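Local coordinates for sulfur oxidation protein SOXB (Thermus thermophilus, PDB 2WDD) that hydrolyses a sulfur-sulfur bond, probably that of protein cysteine S-thiosulfonate with release of sulfate, at a manganese centre in the Sox sulfur-oxidation pathway, at residues Thr362-Ser367 with Glu532-Val537; Thr369-Arg374 with Tyr378-Gln383; Ala388-Tyr393 with Arg468-Arg473. All blocks are in the same frame, centred on the assembly; numbering follows the deposited sequence.

Contact 1: Thr362-Ser367 with Glu532-Val537; sequences TPLAVS and EYLRSV
The flat guanidinium of Arg535 is met by Leu364, whose CD2 methyl approaches it obliquely, 4.1 Å from NE. This is helix-on-sheet packing: helix 526-537 packs against Leu364 and Ala365 at strand 365-367, the middle strand of a small mixed sheet, and runs on into strand 539-540, which pairs in parallel with that strand. The Leu364 and Arg535 side chains lie side by side and point the same way. Arg535 is extended from CG to NE (chi2 171°, chi3 176°), which lays its aliphatic part along the leucine, with CG 3.9 Å from Leu364 CD2. Arginine suits this exposed position on the helix, since its methylenes can cover an apolar neighbour while the charged end stays at the surface. Trp418 of helix 418-425 touches both side chains.

Deeper in, Ala365 points at the helix, and its CB sits 3.9 Å from Leu534 CB. A small residue fits here because the backbone is close as well: the same methyl is 3.6 Å from Leu534 O. Buried Leu534 fills the space between helix and sheet and also packs on Leu421, Ile416 and Val540. The backbones are joined through water 1, which donates to Leu364 O at 2.6 Å and to Arg535 O at 3.0 Å.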
loop_
_atom_site.group_PDB
_atom_site.type_symbol
_atom_site.label_atom_id
_atom_site.label_comp_id
_atom_site.label_asym_id
_atom_site.label_seq_id
_atom_site.Cartn_x
_atom_site.Cartn_y
_atom_site.Cartn_z
ATOM N N THR A 362 -20.013 -14.850 4.252
ATOM C CA THR A 362 -20.246 -15.971 5.153
ATOM C C THR A 362 -18.920 -16.325 5.821
ATOM O O THR A 362 -17.871 -16.324 5.177
ATOM C CB THR A 362 -20.854 -17.181 4.426
ATOM O OG1 THR A 362 -22.043 -16.773 3.740
ATOM C CG2 THR A 362 -21.203 -18.282 5.428
ATOM N N PRO A 363 -18.951 -16.623 7.124
ATOM C CA PRO A 363 -17.664 -16.953 7.746
ATOM C C PRO A 363 -17.071 -18.245 7.204
ATOM O O PRO A 363 -17.783 -19.240 7.009
ATOM C CB PRO A 363 -18.019 -17.134 9.229
ATOM C CG PRO A 363 -19.309 -16.415 9.411
ATOM C CD PRO A 363 -20.041 -16.558 8.111
ATOM N N LEU A 364 -15.764 -18.227 6.966
ATOM C CA LEU A 364 -15.045 -19.409 6.533
ATOM C C LEU A 364 -14.462 -20.069 7.777
ATOM O O LEU A 364 -14.463 -21.291 7.908
ATOM C CB LEU A 364 -13.925 -19.042 5.564
ATOM C CG LEU A 364 -14.327 -18.570 4.170
ATOM C CD1 LEU A 364 -13.107 -18.007 3.471
ATOM C CD2 LEU A 364 -14.912 -19.740 3.370
ATOM N N ALA A 365 -13.976 -19.243 8.699
ATOM C CA ALA A 365 -13.422 -19.735 9.951
ATOM C C ALA A 365 -13.333 -18.563 10.906
ATOM O O ALA A 365 -13.439 -17.413 10.490
ATOM C CB ALA A 365 -12.025 -20.326 9.734
ATOM N N VAL A 366 -13.143 -18.859 12.182
ATOM C CA VAL A 366 -12.970 -17.809 13.181
ATOM C C VAL A 366 -11.502 -17.732 13.585
ATOM O O VAL A 366 -10.861 -18.758 13.837
ATOM C CB VAL A 366 -13.869 -18.045 14.412
ATOM C CG1 VAL A 366 -13.476 -17.102 15.561
ATOM C CG2 VAL A 366 -15.322 -17.853 14.026
ATOM N N SER A 367 -10.960 -16.518 13.634
ATOM C CA SER A 367 -9.589 -16.344 14.091
ATOM C C SER A 367 -9.608 -16.020 15.575
ATOM O O SER A 367 -10.268 -15.072 16.008
ATOM C CB SER A 367 -8.896 -15.198 13.353
ATOM O OG SER A 367 -7.545 -15.136 13.767
ATOM N N GLU A 532 -10.152 -23.700 1.252
ATOM C CA GLU A 532 -10.217 -25.136 1.516
ATOM C C GLU A 532 -9.742 -25.449 2.933
ATOM O O GLU A 532 -10.370 -26.220 3.666
ATOM C CB GLU A 532 -9.348 -25.893 0.510
ATOM C CG GLU A 532 -10.093 -26.345 -0.725
ATOM C CD GLU A 532 -9.204 -27.080 -1.706
ATOM O OE1 GLU A 532 -8.130 -27.567 -1.301
ATOM O OE2 GLU A 532 -9.577 -27.159 -2.889
ATOM N N TYR A 533 -8.618 -24.857 3.318
ATOM C CA TYR A 533 -8.051 -25.073 4.636
ATOM C C TYR A 533 -8.970 -24.520 5.724
ATOM O O TYR A 533 -9.309 -25.216 6.678
ATOM C CB TYR A 533 -6.694 -24.380 4.729
ATOM C CG TYR A 533 -6.082 -24.399 6.113
ATOM C CD1 TYR A 533 -5.631 -25.582 6.677
ATOM C CD2 TYR A 533 -5.974 -23.231 6.857
ATOM C CE1 TYR A 533 -5.035 -25.594 7.941
ATOM C CE2 TYR A 533 -5.389 -23.235 8.114
ATOM C CZ TYR A 533 -4.937 -24.416 8.656
ATOM O OH TYR A 533 -4.355 -24.408 9.908
ATOM N N LEU A 534 -9.351 -23.253 5.589
ATOM C CA LEU A 534 -10.189 -22.602 6.590
ATOM C C LEU A 534 -11.536 -23.287 6.817
ATOM O O LEU A 534 -11.952 -23.462 7.966
ATOM C CB LEU A 534 -10.396 -21.122 6.245
ATOM C CG LEU A 534 -9.121 -20.269 6.256
ATOM C CD1 LEU A 534 -9.437 -18.858 5.753
ATOM C CD2 LEU A 534 -8.520 -20.207 7.657
ATOM N N ARG A 535 -12.224 -23.649 5.733
ATOM C CA ARG A 535 -13.524 -24.324 5.854
ATOM C C ARG A 535 -13.345 -25.585 6.687
ATOM O O ARG A 535 -14.152 -25.881 7.558
ATOM C CB ARG A 535 -14.060 -24.750 4.481
ATOM C CG ARG A 535 -14.364 -23.635 3.506
ATOM C CD ARG A 535 -14.678 -24.225 2.125
ATOM N NE ARG A 535 -15.063 -23.199 1.162
ATOM C CZ ARG A 535 -14.550 -23.085 -0.058
ATOM N NH1 ARG A 535 -13.633 -23.946 -0.474
ATOM N NH2 ARG A 535 -14.957 -22.114 -0.863
ATOM N N SER A 536 -12.281 -26.324 6.403
ATOM C CA SER A 536 -12.008 -27.560 7.105
ATOM C C SER A 536 -11.698 -27.377 8.594
ATOM O O SER A 536 -12.316 -28.018 9.456
ATOM C CB SER A 536 -10.855 -28.308 6.435
ATOM O OG SER A 536 -10.535 -29.494 7.158
ATOM N N VAL A 537 -10.729 -26.519 8.904
ATOM C CA VAL A 537 -10.310 -26.331 10.292
ATOM C C VAL A 537 -11.286 -25.593 11.208
ATOM O O VAL A 537 -11.284 -25.813 12.417
ATOM C CB VAL A 537 -8.881 -25.792 10.402
ATOM C CG1 VAL A 537 -7.921 -26.700 9.662
ATOM C CG2 VAL A 537 -8.809 -24.373 9.863
HETATM O O HOH W 1 -15.459 -23.542 8.798
#

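Contact 2: Thr369-Arg374 with Tyr378-Gln383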
loop_
_atom_site.group_PDB
_atom_site.type_symbol
_atom_site.label_atom_id
_atom_site.label_comp_id
_atom_site.label_asym_id
_atom_site.label_seq_id
_atom_site.Cartn_x
_atom_site.Cartn_y
_atom_site.Cartn_z
ATOM N N THR A 369 -7.015 -15.082 17.354
ATOM C CA THR A 369 -6.087 -14.010 17.672
ATOM C C THR A 369 -5.901 -13.065 16.487
ATOM O O THR A 369 -6.408 -13.305 15.403
ATOM C CB THR A 369 -4.739 -14.563 18.152
ATOM O OG1 THR A 369 -4.136 -15.303 17.090
ATOM C CG2 THR A 369 -4.932 -15.496 19.354
ATOM N N LEU A 370 -5.171 -11.980 16.724
ATOM C CA LEU A 370 -4.945 -10.956 15.710
ATOM C C LEU A 370 -4.172 -11.460 14.506
ATOM O O LEU A 370 -3.059 -11.964 14.652
ATOM C CB LEU A 370 -4.115 -9.833 16.329
ATOM C CG LEU A 370 -3.938 -8.578 15.465
ATOM C CD1 LEU A 370 -5.271 -7.872 15.294
ATOM C CD2 LEU A 370 -2.891 -7.654 16.112
ATOM N N LEU A 371 -4.736 -11.265 13.318
ATOM C CA LEU A 371 -4.050 -11.609 12.071
ATOM C C LEU A 371 -3.708 -10.278 11.387
ATOM O O LEU A 371 -4.599 -9.519 10.998
ATOM C CB LEU A 371 -4.952 -12.450 11.155
ATOM C CG LEU A 371 -5.267 -13.850 11.685
ATOM C CD1 LEU A 371 -6.281 -14.554 10.776
ATOM C CD2 LEU A 371 -3.955 -14.671 11.774
ATOM N N TYR A 372 -2.415 -9.975 11.307
ATOM C CA TYR A 372 -1.966 -8.737 10.667
ATOM C C TYR A 372 -1.005 -9.112 9.544
ATOM O O TYR A 372 -0.420 -10.198 9.549
ATOM C CB TYR A 372 -1.289 -7.787 11.672
ATOM C CG TYR A 372 -0.061 -8.361 12.351
ATOM C CD1 TYR A 372 1.212 -8.124 11.843
ATOM C CD2 TYR A 372 -0.173 -9.148 13.496
ATOM C CE1 TYR A 372 2.345 -8.607 12.485
ATOM C CE2 TYR A 372 0.944 -9.655 14.126
ATOM C CZ TYR A 372 2.205 -9.411 13.602
ATOM O OH TYR A 372 3.327 -9.902 14.230
ATOM N N LYS A 373 -0.854 -8.201 8.591
ATOM C CA LYS A 373 -0.041 -8.439 7.410
ATOM C C LYS A 373 1.246 -7.632 7.304
ATOM O O LYS A 373 2.277 -8.150 6.881
ATOM C CB LYS A 373 -0.883 -8.134 6.160
ATOM C CG LYS A 373 -0.076 -8.070 4.860
ATOM C CD LYS A 373 0.223 -9.480 4.357
ATOM C CE LYS A 373 1.159 -9.482 3.142
ATOM N NZ LYS A 373 1.114 -10.817 2.463
ATOM N N ARG A 374 1.189 -6.348 7.639
ATOM C CA ARG A 374 2.345 -5.480 7.455
ATOM C C ARG A 374 3.464 -5.623 8.472
ATOM O O ARG A 374 3.216 -5.662 9.676
ATOM C CB ARG A 374 1.910 -4.020 7.340
ATOM C CG ARG A 374 1.058 -3.721 6.113
ATOM C CD ARG A 374 1.544 -2.467 5.405
ATOM N NE ARG A 374 2.997 -2.455 5.265
ATOM C CZ ARG A 374 3.755 -1.375 5.432
ATOM N NH1 ARG A 374 5.068 -1.460 5.282
ATOM N NH2 ARG A 374 3.202 -0.207 5.724
ATOM N N TYR A 378 7.910 -10.368 9.148
ATOM C CA TYR A 378 7.059 -11.455 9.589
ATOM C C TYR A 378 5.669 -10.960 9.959
ATOM O O TYR A 378 5.512 -9.875 10.501
ATOM C CB TYR A 378 7.702 -12.096 10.836
ATOM C CG TYR A 378 6.777 -13.027 11.590
ATOM C CD1 TYR A 378 6.684 -14.364 11.251
ATOM C CD2 TYR A 378 5.990 -12.554 12.635
ATOM C CE1 TYR A 378 5.789 -15.208 11.899
ATOM C CE2 TYR A 378 5.082 -13.389 13.290
ATOM C CZ TYR A 378 5.006 -14.718 12.924
ATOM O OH TYR A 378 4.119 -15.552 13.566
ATOM N N SER A 379 4.660 -11.775 9.688
ATOM C CA SER A 379 3.304 -11.425 10.094
ATOM C C SER A 379 2.496 -12.675 10.458
ATOM O O SER A 379 2.775 -13.772 9.983
ATOM C CB SER A 379 2.582 -10.627 9.008
ATOM O OG SER A 379 2.033 -11.504 8.029
ATOM N N THR A 380 1.469 -12.512 11.285
ATOM C CA THR A 380 0.654 -13.681 11.638
ATOM C C THR A 380 -0.220 -14.119 10.473
ATOM O O THR A 380 -0.480 -15.322 10.319
ATOM C CB THR A 380 -0.184 -13.436 12.891
ATOM O OG1 THR A 380 -0.893 -12.202 12.729
ATOM C CG2 THR A 380 0.710 -13.384 14.130
ATOM N N TRP A 381 -0.663 -13.174 9.641
ATOM C CA TRP A 381 -1.440 -13.558 8.465
ATOM C C TRP A 381 -0.571 -14.424 7.549
ATOM O O TRP A 381 -1.014 -15.470 7.082
ATOM C CB TRP A 381 -1.948 -12.341 7.674
ATOM C CG TRP A 381 -2.448 -12.758 6.301
ATOM C CD1 TRP A 381 -1.787 -12.622 5.111
ATOM C CD2 TRP A 381 -3.615 -13.554 6.019
ATOM N NE1 TRP A 381 -2.505 -13.224 4.098
ATOM C CE2 TRP A 381 -3.631 -13.796 4.631
ATOM C CE3 TRP A 381 -4.682 -14.028 6.803
ATOM C CZ2 TRP A 381 -4.659 -14.516 4.006
ATOM C CZ3 TRP A 381 -5.698 -14.748 6.183
ATOM C CH2 TRP A 381 -5.676 -14.987 4.802
ATOM N N ASP A 382 0.664 -14.000 7.284
ATOM C CA ASP A 382 1.504 -14.771 6.373
ATOM C C ASP A 382 1.862 -16.132 6.949
ATOM O O ASP A 382 2.021 -17.114 6.208
ATOM C CB ASP A 382 2.741 -13.989 5.944
ATOM C CG ASP A 382 2.396 -12.790 5.088
ATOM O OD1 ASP A 382 1.671 -12.952 4.082
ATOM O OD2 ASP A 382 2.757 -11.662 5.478
ATOM N N GLN A 383 1.961 -16.215 8.273
ATOM C CA GLN A 383 2.212 -17.509 8.877
ATOM C C GLN A 383 0.995 -18.406 8.650
ATOM O O GLN A 383 1.145 -19.589 8.332
ATOM C CB GLN A 383 2.578 -17.421 10.357
ATOM C CG GLN A 383 2.699 -18.816 10.947
ATOM C CD GLN A 383 3.269 -18.855 12.335
ATOM O OE1 GLN A 383 4.056 -18.000 12.719
ATOM N NE2 GLN A 383 2.913 -19.898 13.087
HETATM O O HOH W 2 5.517 -8.936 13.102
HETATM O O HOH W 3 -1.243 -12.385 1.507
#
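The irregular backbone of 369-374 runs beside the start of helix 380-392, with Leu371 and Trp381 CA atoms 4.9 Å apart, and Trp381 N donates to Tyr372 O at 3.0 Å. The motif is a helix N-cap: Ser379 OG accepts from Asp382 N (2.9 Å) and donates to Asp382 OD2 from above the carboxylate plane. A structural cap with no metal ligand, it leaves the Lys373 side chain about 11 Å from a bound manganese ion.

With Thr380 OG1 set between its backbone N and carbonyl carbon (chi1 51°), the hydroxyl donates to Leu370 O at 2.9 Å and accepts from Tyr372 N at 3.0 Å (161°), so one small side chain serves two buried backbone groups. The Tyr372 ring crosses Thr380 at about a right angle and has Thr380 N over one face.

Lys373, bent at chi2, crosses Asp382 at about a right angle and forms a salt bridge, NZ to OD1 2.7 Å, on the syn lone pair; NZ also donates to Pro402 O. Asp382 OD2 also pairs with Arg468, so the carboxylate is likely to stay ionised. At the Trp381 ring edge water 3 accepts from NE1 and from Lys373 NZ, 3.0 Å from each nitrogen.

Contact 3: Ala388-Tyr393 with Arg468-Arg473; sequences AVKAIY and RVFGLR
Lys390 reaches out from its helix as a nearly straight chain and passes the Phe470 ring at a slant, its CD 3.8 Å from Phe470 CE2. The approach is oblique, and CD and CE lie near CD2 and CE2 of the ring. With CG anti to the backbone N (chi1 -173°), the Phe470 ring is carried toward the lysine. Further along, Lys390 NZ comes 3.7 Å from Gly471 CA, while its stronger partner is Glu397 O, just before strand 398-401. A long, flexible lysine suits this surface position, covering an aromatic ring with its stem and carrying its charge on to polar atoms.

Phe470 and Gly471 are the two central residues of a type II beta turn from Val469 to Leu472, which joins strand 468-470 of one sheet to strand 472-476 of another. Gly471 has a positive phi of 109°, where a side chain would press on the preceding carbonyl oxygen and also run into Lys390 NZ. With a serine in place of Lys390, Glu397 O would probably lose its ammonium partner and the Phe470 CD2 and CE2 atoms their methylene neighbours. Water 4 accepts a weak bond from Lys390 NZ and donates to Gly471 O at 3.1 Å.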
loop_
_atom_site.group_PDB
_atom_site.type_symbol
_atom_site.label_atom_id
_atom_site.label_comp_id
_atom_site.label_asym_id
_atom_site.label_seq_id
_atom_site.Cartn_x
_atom_site.Cartn_y
_atom_site.Cartn_z
ATOM N N ALA A 388 -1.553 -23.075 6.057
ATOM C CA ALA A 388 -2.592 -23.595 5.157
ATOM C C ALA A 388 -1.950 -24.364 3.998
ATOM O O ALA A 388 -2.370 -25.479 3.640
ATOM C CB ALA A 388 -3.454 -22.454 4.617
ATOM N N VAL A 389 -0.924 -23.774 3.400
ATOM C CA VAL A 389 -0.251 -24.413 2.278
ATOM C C VAL A 389 0.345 -25.755 2.706
ATOM O O VAL A 389 0.157 -26.763 2.023
ATOM C CB VAL A 389 0.804 -23.482 1.629
ATOM C CG1 VAL A 389 1.685 -24.256 0.638
ATOM C CG2 VAL A 389 0.121 -22.303 0.924
ATOM N N LYS A 390 1.021 -25.788 3.855
ATOM C CA LYS A 390 1.634 -27.033 4.317
ATOM C C LYS A 390 0.589 -28.072 4.708
ATOM O O LYS A 390 0.823 -29.273 4.588
ATOM C CB LYS A 390 2.595 -26.769 5.473
ATOM C CG LYS A 390 3.890 -26.124 5.016
ATOM C CD LYS A 390 4.986 -26.311 6.050
ATOM C CE LYS A 390 6.339 -25.873 5.521
ATOM N NZ LYS A 390 7.433 -26.357 6.411
ATOM N N ALA A 391 -0.570 -27.613 5.171
ATOM C CA ALA A 391 -1.631 -28.540 5.545
ATOM C C ALA A 391 -2.176 -29.254 4.313
ATOM O O ALA A 391 -2.460 -30.454 4.358
ATOM C CB ALA A 391 -2.774 -27.801 6.273
ATOM N N ILE A 392 -2.337 -28.519 3.217
ATOM C CA ILE A 392 -2.883 -29.104 2.000
ATOM C C ILE A 392 -1.827 -29.773 1.133
ATOM O O ILE A 392 -2.128 -30.733 0.401
ATOM C CB ILE A 392 -3.744 -28.102 1.227
ATOM C CG1 ILE A 392 -4.966 -27.715 2.068
ATOM C CG2 ILE A 392 -4.182 -28.684 -0.113
ATOM C CD1 ILE A 392 -5.715 -26.531 1.534
ATOM N N TYR A 393 -0.590 -29.298 1.240
ATOM C CA TYR A 393 0.539 -29.858 0.499
ATOM C C TYR A 393 1.688 -30.154 1.456
ATOM O O TYR A 393 2.670 -29.418 1.530
ATOM C CB TYR A 393 1.010 -28.874 -0.571
ATOM C CG TYR A 393 -0.082 -28.467 -1.517
ATOM C CD1 TYR A 393 -0.445 -29.287 -2.573
ATOM C CD2 TYR A 393 -0.756 -27.262 -1.357
ATOM C CE1 TYR A 393 -1.448 -28.921 -3.443
ATOM C CE2 TYR A 393 -1.764 -26.883 -2.220
ATOM C CZ TYR A 393 -2.112 -27.721 -3.265
ATOM O OH TYR A 393 -3.130 -27.374 -4.126
ATOM N N ARG A 468 8.094 -13.510 3.281
ATOM C CA ARG A 468 8.000 -14.316 4.496
ATOM C C ARG A 468 8.147 -15.772 4.095
ATOM O O ARG A 468 7.464 -16.232 3.189
ATOM C CB ARG A 468 6.658 -14.095 5.189
ATOM C CG ARG A 468 6.448 -12.661 5.675
ATOM C CD ARG A 468 6.018 -11.700 4.548
ATOM N NE ARG A 468 5.291 -10.581 5.133
ATOM C CZ ARG A 468 5.851 -9.474 5.623
ATOM N NH1 ARG A 468 7.158 -9.247 5.483
ATOM N NH2 ARG A 468 5.076 -8.573 6.214
ATOM N N VAL A 469 9.070 -16.479 4.736
ATOM C CA VAL A 469 9.339 -17.862 4.372
ATOM C C VAL A 469 9.006 -18.816 5.500
ATOM O O VAL A 469 9.781 -18.993 6.440
ATOM C CB VAL A 469 10.778 -18.062 3.878
ATOM C CG1 VAL A 469 10.882 -19.404 3.160
ATOM C CG2 VAL A 469 11.193 -16.913 2.953
ATOM N N PHE A 470 7.819 -19.387 5.420
ATOM C CA PHE A 470 7.377 -20.312 6.450
ATOM C C PHE A 470 8.099 -21.634 6.250
ATOM O O PHE A 470 8.123 -22.165 5.136
ATOM C CB PHE A 470 5.873 -20.519 6.358
ATOM C CG PHE A 470 5.314 -21.332 7.483
ATOM C CD1 PHE A 470 5.413 -20.892 8.797
ATOM C CD2 PHE A 470 4.704 -22.543 7.227
ATOM C CE1 PHE A 470 4.920 -21.659 9.833
ATOM C CE2 PHE A 470 4.196 -23.311 8.270
ATOM C CZ PHE A 470 4.306 -22.871 9.562
ATOM N N GLY A 471 8.697 -22.154 7.319
ATOM C CA GLY A 471 9.459 -23.395 7.259
ATOM C C GLY A 471 10.951 -23.152 7.401
ATOM O O GLY A 471 11.751 -24.083 7.484
ATOM N N LEU A 472 11.325 -21.883 7.442
ATOM C CA LEU A 472 12.714 -21.489 7.544
ATOM C C LEU A 472 12.889 -20.491 8.691
ATOM O O LEU A 472 11.929 -19.828 9.112
ATOM C CB LEU A 472 13.102 -20.840 6.195
ATOM C CG LEU A 472 14.340 -19.986 5.981
ATOM C CD1 LEU A 472 14.697 -20.022 4.501
ATOM C CD2 LEU A 472 14.062 -18.567 6.431
ATOM N N ARG A 473 14.110 -20.424 9.206
ATOM C CA ARG A 473 14.492 -19.481 10.253
ATOM C C ARG A 473 15.849 -18.913 9.839
ATOM O O ARG A 473 16.651 -19.616 9.215
ATOM C CB ARG A 473 14.620 -20.186 11.609
ATOM C CG ARG A 473 13.314 -20.308 12.370
ATOM C CD ARG A 473 13.442 -21.232 13.575
ATOM N NE ARG A 473 14.420 -20.758 14.551
ATOM C CZ ARG A 473 14.109 -20.133 15.683
ATOM N NH1 ARG A 473 12.840 -19.884 15.980
ATOM N NH2 ARG A 473 15.067 -19.749 16.519
HETATM O O HOH W 4 10.350 -26.796 7.046
#

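Overall arrangement
From the N terminus, the chain first enters contact 1 at 362-367, whose partner lies far ahead on helix 526-537; closing it makes a long loop that holds both other contacts. Contact 2 follows at once, a short closure in which 369-374 folds back on the beginning of helix 380-392. The far end of that helix opens contact 3, closed by 468-473, so contacts 2 and 3 stand in series and none cross. Helix 380-392 joins them all: Gln383 packs on Phe470, and Ala388 and Ala391 meet Tyr533 of contact 1. In the loop ahead of it, Lys373 O probably accepts from Arg468 NH2. The small sheet, two helices and the two sheets bridged at 468-473 are thereby tied together.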